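PDB 5LVA: NAD(P)H-FMN oxidoreductase from Bacillus subtilis, which binds flavin mononucleotide in a flavodoxin-like fold and probably uses NAD(P)H to reduce flavin. Local coordinates for residues V3-F8 against E168-S173; S15-A20 against S157-G162; A107-E112 against G118-A123. All coordinates share one frame; numbering follows the deposited sequence.

Interaction 1 of 3, residues V3-F8 against E168-S173; sequences VLVLAF and EHVLKS
Val170, near the end of helix 156-171, packs against Val3 and Val5 of strand 3-7 through a single methyl group. Its CG1 lies 4.1 Å from Val3 CG1, and the two branched side chains cross obliquely. The same methyl is 4.4 Å from Val5 CG2, so it bears on both valines at once. Val170 carries CG1 opposite its own backbone N (chi1 166°), which leaves CG2 on the flank beside that nitrogen, and it is CG1 that makes both contacts. The two strand valines also share one rotamer but offer different branches: Val3 uses the methyl trans to its nitrogen, Val5 the one beside it. All three residues are buried and the interface is wholly apolar. The backbones stay well apart, with Val3 CA and Leu171 CA separated by 7.9 Å.

This is the helix-on-sheet layer of the flavodoxin-like fold. Strand 3-7 lies within a parallel five-stranded sheet, between strands 31-35 and 59-65, and its alternate residues face opposite layers: Val3 and Val5 meet the C-terminal helix, whereas Leu6 reaches Trp78 of helix 73-82 behind the sheet.

Further out, the valines are held in place by their neighbours. Val3 and Val5 both make backbone hydrogen bonds to Thr32, and their side chains lie against Val61 and Gln63 of the adjoining strand, with Leu25 also touching Val5. Leu171, next to Val170, comes no nearer to strand 3-7 than 4.8 Å, from its CD2 to Val3 CG2, and rests on Ile31. Beyond it Lys172 is the first residue to leave helical geometry, and its carbonyl O accepts a hydrogen bond from Arg59 NH2.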
# COMPACT_ATOMS: atom_id res chain seq x y z
N VAL A 3 -2.48 -8.75 -9.52
CA VAL A 3 -2.28 -7.85 -8.40
C VAL A 3 -0.99 -7.05 -8.49
O VAL A 3 0.09 -7.61 -8.50
CB VAL A 3 -2.29 -8.61 -7.08
CG1 VAL A 3 -2.15 -7.66 -5.92
CG2 VAL A 3 -3.56 -9.44 -6.95
N LEU A 4 -1.13 -5.73 -8.54
CA LEU A 4 0.02 -4.83 -8.55
C LEU A 4 0.34 -4.37 -7.13
O LEU A 4 -0.49 -3.74 -6.49
CB LEU A 4 -0.27 -3.65 -9.47
CG LEU A 4 0.80 -2.58 -9.67
CD1 LEU A 4 2.02 -3.14 -10.37
CD2 LEU A 4 0.22 -1.44 -10.45
N VAL A 5 1.52 -4.71 -6.62
CA VAL A 5 1.92 -4.28 -5.29
C VAL A 5 2.95 -3.19 -5.41
O VAL A 5 4.10 -3.44 -5.77
CB VAL A 5 2.52 -5.41 -4.42
CG1 VAL A 5 2.88 -4.90 -3.04
CG2 VAL A 5 1.56 -6.59 -4.30
N LEU A 6 2.55 -1.96 -5.10
CA LEU A 6 3.47 -0.85 -5.11
C LEU A 6 4.06 -0.64 -3.72
O LEU A 6 3.38 -0.15 -2.84
CB LEU A 6 2.76 0.40 -5.60
CG LEU A 6 1.98 0.19 -6.90
CD1 LEU A 6 1.22 1.44 -7.29
CD2 LEU A 6 2.94 -0.18 -7.99
N ALA A 7 5.32 -1.01 -3.53
CA ALA A 7 5.94 -0.89 -2.21
C ALA A 7 6.70 0.41 -2.09
O ALA A 7 7.48 0.76 -2.96
CB ALA A 7 6.85 -2.06 -1.94
N PHE A 8 6.44 1.15 -1.01
CA PHE A 8 7.08 2.43 -0.79
C PHE A 8 7.86 2.45 0.52
O PHE A 8 7.32 2.77 1.58
CB PHE A 8 6.06 3.57 -0.78
CG PHE A 8 5.38 3.80 -2.11
CD1 PHE A 8 4.27 3.06 -2.48
CD2 PHE A 8 5.81 4.82 -2.95
CE1 PHE A 8 3.63 3.29 -3.68
CE2 PHE A 8 5.16 5.05 -4.15
CZ PHE A 8 4.07 4.28 -4.52
N GLU A 168 -1.82 -13.89 2.59
CA GLU A 168 -3.17 -14.38 2.42
C GLU A 168 -4.13 -13.22 2.16
O GLU A 168 -5.05 -13.33 1.36
CB GLU A 168 -3.62 -15.17 3.64
CG GLU A 168 -5.07 -15.60 3.52
CD GLU A 168 -5.53 -16.45 4.68
OE1 GLU A 168 -4.67 -17.06 5.35
OE2 GLU A 168 -6.76 -16.50 4.90
N HIS A 169 -3.90 -12.11 2.84
CA HIS A 169 -4.79 -10.96 2.75
C HIS A 169 -4.72 -10.29 1.39
O HIS A 169 -5.74 -9.92 0.83
CB HIS A 169 -4.45 -9.94 3.82
CG HIS A 169 -5.54 -8.95 4.06
ND1 HIS A 169 -5.64 -7.77 3.37
CD2 HIS A 169 -6.60 -8.99 4.91
CE1 HIS A 169 -6.70 -7.10 3.79
NE2 HIS A 169 -7.30 -7.82 4.72
N VAL A 170 -3.52 -10.15 0.87
CA VAL A 170 -3.29 -9.52 -0.42
C VAL A 170 -3.88 -10.35 -1.56
O VAL A 170 -4.24 -9.82 -2.60
CB VAL A 170 -1.77 -9.29 -0.64
CG1 VAL A 170 -1.47 -8.95 -2.08
CG2 VAL A 170 -1.28 -8.19 0.28
N LEU A 171 -4.01 -11.65 -1.35
CA LEU A 171 -4.48 -12.56 -2.39
C LEU A 171 -5.94 -12.94 -2.18
O LEU A 171 -6.57 -13.53 -3.06
CB LEU A 171 -3.61 -13.81 -2.42
CG LEU A 171 -2.14 -13.59 -2.78
CD1 LEU A 171 -1.34 -14.87 -2.57
CD2 LEU A 171 -2.02 -13.13 -4.21
N LYS A 172 -6.46 -12.60 -1.02
CA LYS A 172 -7.85 -12.87 -0.65
C LYS A 172 -8.84 -12.21 -1.58
O LYS A 172 -8.62 -11.10 -2.07
CB LYS A 172 -8.08 -12.39 0.78
CG LYS A 172 -9.33 -12.89 1.44
CD LYS A 172 -9.60 -12.09 2.70
CE LYS A 172 -10.24 -12.93 3.77
NZ LYS A 172 -11.61 -12.41 4.08
N SER A 173 -9.95 -12.88 -1.84
CA SER A 173 -11.03 -12.28 -2.61
C SER A 173 -12.12 -11.81 -1.65
O SER A 173 -12.43 -12.48 -0.67
CB SER A 173 -11.57 -13.27 -3.64
OG SER A 173 -12.57 -14.08 -3.05

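Interaction 2 of 3, residues S15-A20 against S157-G162; sequences SVVNRA and SELAEG. With FMN (flavin mononucleotide), chain C.
Leu159 of helix 156-171 supplies the whole second side of this apolar contact, spreading its two methyls over Val16, Val17 and Ala20. CD1 meets Val17 CG1 at 4.0 Å. The other branch, CD2, lies 4.1 Å from Val16 CG1 and also rests on the Ala20 methyl, one helical turn further on. With CG trans to the backbone N (chi1 175°), the leucine reaches out from its own helix to helix 17-23, which sets CD1 on Val17 and leaves CD2 between Val16 and Ala20. Val17 is buried, whereas Val16 lies at the exposed margin.

The polar interactions belong to the flavin phosphate. O2P is gripped by two successive backbone amides: Val16 N donates to it at 2.8 Å with a bent approach, and Val17 N gives a straighter bond of 164°. O3P takes three donors, namely Asn18 N at 2.9 Å, Asn18 ND2 and Ser15 OG, the last at 3.2 Å.

A second set of hydrogen bonds orders these donors. Arg19 N donates to Ser15 OG at 3.0 Å, tying that hydroxyl to the first turn of the helix while it reaches O3P. Asn18 OD1 is bonded to Gln63 NE2, which fixes the amide with ND2 turned to the phosphate.

Val17 thus faces two ways, with CG1 on Leu159 and CG2 beside the phosphate. The anion sits at the N-terminal end of helix 17-23, where the helix dipole would probably help to stabilise it, in the phosphate-binding loop after the first strand that characterises flavodoxin-like proteins.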
# COMPACT_ATOMS: atom_id res chain seq x y z
N SER A 15 15.10 -2.39 5.50
CA SER A 15 13.77 -2.73 6.01
C SER A 15 13.78 -4.08 6.69
O SER A 15 14.44 -5.00 6.22
CB SER A 15 12.75 -2.74 4.86
OG SER A 15 11.51 -3.33 5.25
N VAL A 16 13.04 -4.22 7.77
CA VAL A 16 12.86 -5.52 8.38
C VAL A 16 11.50 -6.11 8.02
O VAL A 16 11.44 -7.19 7.45
CB VAL A 16 13.02 -5.47 9.91
CG1 VAL A 16 12.51 -6.72 10.55
CG2 VAL A 16 14.47 -5.27 10.26
N VAL A 17 10.43 -5.39 8.34
CA VAL A 17 9.07 -5.91 8.21
C VAL A 17 8.58 -5.97 6.77
O VAL A 17 8.13 -7.01 6.30
CB VAL A 17 8.07 -5.07 9.01
CG1 VAL A 17 6.65 -5.62 8.84
CG2 VAL A 17 8.47 -5.02 10.47
N ASN A 18 8.65 -4.85 6.09
CA ASN A 18 8.16 -4.77 4.72
C ASN A 18 8.95 -5.66 3.79
O ASN A 18 8.39 -6.24 2.85
CB ASN A 18 8.19 -3.34 4.24
CG ASN A 18 6.98 -2.57 4.70
OD1 ASN A 18 5.92 -2.65 4.10
ND2 ASN A 18 7.13 -1.84 5.79
N ARG A 19 10.24 -5.79 4.07
CA ARG A 19 11.11 -6.70 3.34
C ARG A 19 10.60 -8.15 3.45
O ARG A 19 10.46 -8.86 2.45
CB ARG A 19 12.53 -6.59 3.87
CG ARG A 19 13.54 -7.46 3.18
CD ARG A 19 13.49 -7.27 1.69
NE ARG A 19 14.77 -7.61 1.08
CZ ARG A 19 15.05 -7.41 -0.21
NH1 ARG A 19 14.14 -6.88 -1.02
NH2 ARG A 19 16.25 -7.76 -0.69
N ALA A 20 10.29 -8.56 4.67
CA ALA A 20 9.76 -9.89 4.92
C ALA A 20 8.42 -10.12 4.23
O ALA A 20 8.14 -11.22 3.75
CB ALA A 20 9.61 -10.12 6.40
N SER A 157 9.07 -14.96 15.29
CA SER A 157 8.05 -15.89 14.84
C SER A 157 6.80 -15.15 14.49
O SER A 157 6.13 -15.46 13.51
CB SER A 157 7.77 -16.94 15.92
OG SER A 157 7.64 -16.32 17.18
N GLU A 158 6.48 -14.16 15.32
CA GLU A 158 5.35 -13.27 15.10
C GLU A 158 5.44 -12.62 13.74
O GLU A 158 4.47 -12.54 13.00
CB GLU A 158 5.28 -12.22 16.20
CG GLU A 158 4.96 -12.77 17.57
CD GLU A 158 6.17 -13.29 18.33
OE1 GLU A 158 7.27 -13.39 17.73
OE2 GLU A 158 6.02 -13.61 19.53
N LEU A 159 6.64 -12.16 13.40
CA LEU A 159 6.87 -11.53 12.11
C LEU A 159 6.64 -12.50 10.98
O LEU A 159 6.16 -12.14 9.91
CB LEU A 159 8.28 -10.96 12.03
CG LEU A 159 8.62 -10.39 10.66
CD1 LEU A 159 7.73 -9.20 10.34
CD2 LEU A 159 10.10 -10.02 10.54
N ALA A 160 6.97 -13.76 11.22
CA ALA A 160 6.80 -14.76 10.19
C ALA A 160 5.31 -15.04 9.99
O ALA A 160 4.83 -15.13 8.86
CB ALA A 160 7.54 -16.03 10.55
N GLU A 161 4.58 -15.16 11.09
CA GLU A 161 3.14 -15.33 11.01
C GLU A 161 2.47 -14.07 10.44
O GLU A 161 1.46 -14.14 9.76
CB GLU A 161 2.57 -15.67 12.39
CG GLU A 161 1.07 -15.51 12.51
CD GLU A 161 0.27 -16.62 11.84
OE1 GLU A 161 0.86 -17.54 11.24
OE2 GLU A 161 -0.98 -16.57 11.92
N GLY A 162 3.06 -12.91 10.70
CA GLY A 162 2.56 -11.68 10.13
C GLY A 162 2.72 -11.68 8.63
O GLY A 162 1.84 -11.23 7.91
N1 FMN C . 4.90 3.88 13.85
C2 FMN C . 3.60 4.14 14.24
O2 FMN C . 2.93 3.28 14.81
N3 FMN C . 3.02 5.36 13.99
C4 FMN C . 3.73 6.35 13.36
O4 FMN C . 3.18 7.42 13.15
C4A FMN C . 5.05 6.09 12.97
N5 FMN C . 5.79 7.06 12.33
C5A FMN C . 7.08 6.82 11.94
C6 FMN C . 7.80 7.82 11.30
C7 FMN C . 9.09 7.62 10.88
C7M FMN C . 9.83 8.73 10.18
C8 FMN C . 9.69 6.38 11.12
C8M FMN C . 11.09 6.10 10.68
C9 FMN C . 8.97 5.38 11.77
C9A FMN C . 7.66 5.59 12.17
N10 FMN C . 6.94 4.60 12.83
C10 FMN C . 5.63 4.86 13.21
C1' FMN C . 7.53 3.24 13.05
C2' FMN C . 7.28 2.51 11.71
O2' FMN C . 5.89 2.44 11.40
C3' FMN C . 7.97 1.14 11.54
O3' FMN C . 9.35 1.42 11.55
C4' FMN C . 7.56 0.47 10.21
O4' FMN C . 6.17 0.36 10.19
C5' FMN C . 8.04 -0.93 9.88
O5' FMN C . 9.38 -0.89 9.48
P FMN C . 10.09 -1.67 8.25
O1P FMN C . 10.95 -0.62 7.67
O2P FMN C . 10.86 -2.82 8.82
O3P FMN C . 9.22 -2.18 7.16

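Interaction 3 of 3, residues A107-E112 against G118-A123; sequences AGAPEE and GSNHYA. With FMN (flavin mononucleotide), chain C.
Ala109 and Glu112 carry segment 107-112 against 118-123, within the loop that follows strand 100-106 of the flavodoxin-like fold and binds the pyrimidine end of the flavin. At its start, Ala107 is anchored by backbone hydrogen bonds to Phe148 and Ala151, and its CB comes 3.4 Å from FMN O2. Gly108 N then donates to FMN N1 at 3.0 Å, with only a weak second bond to the ribityl O2'. The next amide, Ala109 N, points almost straight at FMN O2 (3.0 Å, 169°), so consecutive backbone N-H groups read two neighbouring acceptors of the ring.

The Ala109 methyl joins the flavin to the second segment, since CB touches FMN O2 and also lies 3.8 Å from Asn120 ND2. That amide is placed by its other end, where OD1 is hydrogen-bonded to Tyr69 OH, and by Tyr114, against which the side chain rests.

Past Pro110 the chain enters a short 3-10 segment, and Glu112 meets the type I turn of Gly118-His121 through its backbone: Gly118 CA approaches Glu112 O at 3.6 Å in a CA-H...O contact of 141°.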
# COMPACT_ATOMS: atom_id res chain seq x y z
N ALA A 107 3.00 -0.69 11.37
CA ALA A 107 3.10 0.39 12.33
C ALA A 107 3.91 -0.03 13.54
O ALA A 107 3.80 -1.16 13.99
CB ALA A 107 1.72 0.86 12.76
N GLY A 108 4.73 0.88 14.05
CA GLY A 108 5.56 0.60 15.20
C GLY A 108 4.80 0.36 16.48
O GLY A 108 5.14 -0.52 17.27
N ALA A 109 3.75 1.15 16.69
CA ALA A 109 3.00 1.12 17.93
C ALA A 109 2.10 -0.12 18.03
O ALA A 109 1.81 -0.77 17.02
CB ALA A 109 2.19 2.39 18.05
N PRO A 110 1.67 -0.46 19.24
CA PRO A 110 0.81 -1.63 19.37
C PRO A 110 -0.60 -1.33 18.87
O PRO A 110 -0.96 -0.17 18.73
CB PRO A 110 0.80 -1.91 20.87
CG PRO A 110 1.81 -1.00 21.45
CD PRO A 110 1.94 0.15 20.55
N GLU A 111 -1.39 -2.38 18.62
CA GLU A 111 -2.76 -2.22 18.20
C GLU A 111 -3.60 -1.45 19.23
O GLU A 111 -4.40 -0.62 18.86
CB GLU A 111 -3.37 -3.58 17.92
CG GLU A 111 -4.82 -3.51 17.49
CD GLU A 111 -5.30 -4.77 16.82
OE1 GLU A 111 -4.56 -5.77 16.86
OE2 GLU A 111 -6.41 -4.76 16.27
N GLU A 112 -3.38 -1.74 20.52
CA GLU A 112 -4.01 -1.04 21.64
C GLU A 112 -3.93 0.47 21.54
O GLU A 112 -4.78 1.17 22.06
CB GLU A 112 -3.36 -1.49 22.97
CG GLU A 112 -4.25 -2.24 23.99
CD GLU A 112 -5.39 -1.40 24.61
OE1 GLU A 112 -5.11 -0.47 25.41
OE2 GLU A 112 -6.58 -1.71 24.35
N GLY A 118 -6.99 4.79 23.64
CA GLY A 118 -5.62 4.35 23.46
C GLY A 118 -4.67 5.51 23.24
O GLY A 118 -5.10 6.63 23.01
N SER A 119 -3.37 5.24 23.30
CA SER A 119 -2.37 6.30 23.35
C SER A 119 -2.27 7.11 22.05
O SER A 119 -1.83 8.26 22.07
CB SER A 119 -1.01 5.72 23.72
OG SER A 119 -0.53 4.84 22.73
N ASN A 120 -2.67 6.51 20.94
CA ASN A 120 -2.73 7.27 19.69
C ASN A 120 -4.14 7.73 19.34
O ASN A 120 -4.32 8.47 18.38
CB ASN A 120 -2.13 6.45 18.55
CG ASN A 120 -0.63 6.49 18.54
OD1 ASN A 120 -0.02 7.45 19.03
ND2 ASN A 120 -0.01 5.45 18.01
N HIS A 121 -5.13 7.30 20.12
CA HIS A 121 -6.46 7.90 20.17
C HIS A 121 -7.39 7.64 18.99
O HIS A 121 -8.59 7.83 19.10
CB HIS A 121 -6.34 9.41 20.34
CG HIS A 121 -5.61 9.82 21.57
ND1 HIS A 121 -6.12 9.64 22.83
CD2 HIS A 121 -4.40 10.40 21.73
CE1 HIS A 121 -5.25 10.08 23.72
NE2 HIS A 121 -4.20 10.56 23.08
N TYR A 122 -6.86 7.21 17.85
CA TYR A 122 -7.68 7.01 16.67
C TYR A 122 -7.45 5.63 16.05
O TYR A 122 -6.33 5.14 16.00
CB TYR A 122 -7.39 8.12 15.65
CG TYR A 122 -7.32 9.51 16.27
CD1 TYR A 122 -8.47 10.15 16.76
CD2 TYR A 122 -6.12 10.19 16.36
CE1 TYR A 122 -8.40 11.41 17.33
CE2 TYR A 122 -6.04 11.45 16.92
CZ TYR A 122 -7.19 12.05 17.41
OH TYR A 122 -7.10 13.31 17.96
N ALA A 123 -8.51 4.99 15.58
CA ALA A 123 -8.38 3.72 14.87
C ALA A 123 -7.66 3.91 13.55
O ALA A 123 -7.70 5.00 12.97
CB ALA A 123 -9.75 3.10 14.63
N1 FMN C . 4.90 3.88 13.85
C2 FMN C . 3.60 4.14 14.24
O2 FMN C . 2.93 3.28 14.81
N3 FMN C . 3.02 5.36 13.99
C4 FMN C . 3.73 6.35 13.36
O4 FMN C . 3.18 7.42 13.15
C4A FMN C . 5.05 6.09 12.97
N5 FMN C . 5.79 7.06 12.33
C5A FMN C . 7.08 6.82 11.94
C6 FMN C . 7.80 7.82 11.30
C7 FMN C . 9.09 7.62 10.88
C7M FMN C . 9.83 8.73 10.18
C8 FMN C . 9.69 6.38 11.12
C8M FMN C . 11.09 6.10 10.68
C9 FMN C . 8.97 5.38 11.77
C9A FMN C . 7.66 5.59 12.17
N10 FMN C . 6.94 4.60 12.83
C10 FMN C . 5.63 4.86 13.21
C1' FMN C . 7.53 3.24 13.05
C2' FMN C . 7.28 2.51 11.71
O2' FMN C . 5.89 2.44 11.40
C3' FMN C . 7.97 1.14 11.54
O3' FMN C . 9.35 1.42 11.55
C4' FMN C . 7.56 0.47 10.21
O4' FMN C . 6.17 0.36 10.19
C5' FMN C . 8.04 -0.93 9.88
O5' FMN C . 9.38 -0.89 9.48
P FMN C . 10.09 -1.67 8.25
O1P FMN C . 10.95 -0.62 7.67
O2P FMN C . 10.86 -2.82 8.82
O3P FMN C . 9.22 -2.18 7.16

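The three contacts run from the core of the flavodoxin-like fold to its flavin-bearing edge. Interactions 1 and 2 share helix 156-171, and their first segments lie on consecutive elements, strand 3-7 and helix 17-23; their centres are 15 Å apart. Along the chain, interaction 1 spans interaction 2, which in turn spans interaction 3, a local contact in the loop between strand 100-106 and helix 124-127. Interactions 2 and 3 have centres 19 Å apart and no direct touch, yet the same FMN bridges them, its phosphate at 15-20 and its ring at 107-112. The C-terminal helix therefore packs both on the central sheet and beside the phosphate site.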